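PDB 4R7F: uncharacterized protein from Parabacteroides merdae, which is of unknown function but carries three immunoglobulin-like beta-sandwich domains, the first probably related to the first domain of type 9 secretion system plug proteins. Local coordinates for residues 325-328 and 329-332. Residues are numbered along the deposited sequence; the frame is centred on the assembly and turned at random.
Sequences GYNF and ETKQ
Asn327 and Gln332 close a beta hairpin with a G1 beta bulge, with Lys331 and Gln332 together opposite the single residue Asn327 where strand 325-327 turns back into strand 332-340, at the edge of a mixed five-stranded sheet on the surface of the protein. Their backbones form an antiparallel hydrogen-bonded pair: Asn327 N donates to Gln332 O at 2.7 Å. The return bond, Gln332 N to Asn327 O, is longer at 3.1 Å. Lys331, the bulge residue, takes up a left-handed backbone conformation (phi 54°, psi 52°) although it is not a glycine.

Inside the turn the Asn327 side chain does the gripping. With CG anti to the backbone N (chi1 -176°), its amide swings over the loop and OD1 accepts the backbone N-H of Thr330, N to OD1 3.0 Å; that N-H comes in from well above the plane of the carbonyl. Glu329 N adds a second, weak bond to the same oxygen. The Asn327 and Thr330 side chains cross at about a right angle, and Thr330 OG1 turns to Glu334 for its hydrogen bond.

On the other side of the hairpin, the Tyr326 ring lies against the backbone of Lys331 and Gln332, with Gln332 O over one face, toward the rim. Its hydroxyl OH approaches Lys331 CB to 3.4 Å and is hydrogen-bonded to Cys299 O, while Tyr333 meets the ring edge-to-face. A serine at Tyr326 would probably leave the Lys331-Gln332 backbone without its aromatic cover and Cys299 O without the hydroxyl.

Further out, Tyr326 CD2 stands 3.4 Å above the centre of the Phe328 ring. Lys331 bends at chi2 and doubles back across the turn, bringing NZ to within 3.0 Å of Phe328 O in a weak hydrogen bond.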
# COMPACT_ATOMS: atom_id res chain seq x y z
N GLY A 325 -23.18 20.86 16.38
CA GLY A 325 -24.46 21.49 16.60
C GLY A 325 -25.13 21.74 15.28
O GLY A 325 -24.47 21.76 14.26
N TYR A 326 -26.43 21.95 15.31
CA TYR A 326 -27.19 22.22 14.08
C TYR A 326 -27.71 23.64 14.13
O TYR A 326 -28.33 24.06 15.09
CB TYR A 326 -28.33 21.22 13.88
CG TYR A 326 -28.93 21.30 12.51
CD1 TYR A 326 -28.32 20.68 11.42
CD2 TYR A 326 -30.09 22.03 12.28
CE1 TYR A 326 -28.85 20.81 10.15
CE2 TYR A 326 -30.62 22.16 11.02
CZ TYR A 326 -30.00 21.56 9.95
OH TYR A 326 -30.54 21.69 8.70
N ASN A 327 -27.37 24.39 13.10
CA ASN A 327 -27.83 25.73 12.94
C ASN A 327 -29.16 25.73 12.17
O ASN A 327 -29.19 25.59 10.94
CB ASN A 327 -26.77 26.53 12.17
CG ASN A 327 -27.16 27.99 12.04
OD1 ASN A 327 -28.33 28.35 12.07
ND2 ASN A 327 -26.18 28.83 11.97
N PHE A 328 -30.28 25.92 12.87
CA PHE A 328 -31.58 25.96 12.22
C PHE A 328 -31.88 27.25 11.49
O PHE A 328 -32.85 27.32 10.79
CB PHE A 328 -32.70 25.69 13.22
CG PHE A 328 -32.68 24.30 13.77
CD1 PHE A 328 -31.80 23.96 14.79
CD2 PHE A 328 -33.56 23.34 13.28
CE1 PHE A 328 -31.82 22.69 15.33
CE2 PHE A 328 -33.55 22.04 13.79
CZ PHE A 328 -32.68 21.71 14.81
N GLU A 329 -31.07 28.29 11.65
CA GLU A 329 -31.25 29.44 10.80
C GLU A 329 -30.76 29.11 9.38
O GLU A 329 -31.44 29.40 8.40
CB GLU A 329 -30.48 30.66 11.35
CG GLU A 329 -30.97 31.19 12.69
CD GLU A 329 -32.33 31.88 12.59
OE1 GLU A 329 -32.45 32.91 11.88
OE2 GLU A 329 -33.30 31.41 13.24
N THR A 330 -29.56 28.55 9.29
CA THR A 330 -28.92 28.28 8.01
C THR A 330 -29.25 26.93 7.45
O THR A 330 -28.89 26.70 6.31
CB THR A 330 -27.40 28.35 8.07
OG1 THR A 330 -26.94 27.47 9.10
CG2 THR A 330 -26.95 29.77 8.34
N LYS A 331 -29.92 26.07 8.22
CA LYS A 331 -30.11 24.65 7.93
C LYS A 331 -28.81 23.87 7.65
O LYS A 331 -28.67 23.16 6.64
CB LYS A 331 -31.10 24.46 6.79
CG LYS A 331 -32.44 25.14 7.00
CD LYS A 331 -33.16 24.65 8.25
CE LYS A 331 -34.33 25.57 8.60
NZ LYS A 331 -34.90 25.26 9.94
N GLN A 332 -27.87 23.99 8.58
CA GLN A 332 -26.55 23.40 8.43
C GLN A 332 -26.02 22.94 9.75
O GLN A 332 -26.27 23.57 10.78
CB GLN A 332 -25.59 24.43 7.90
CG GLN A 332 -26.02 25.00 6.55
CD GLN A 332 -25.12 26.11 6.11
OE1 GLN A 332 -24.60 26.89 6.93
NE2 GLN A 332 -24.94 26.22 4.82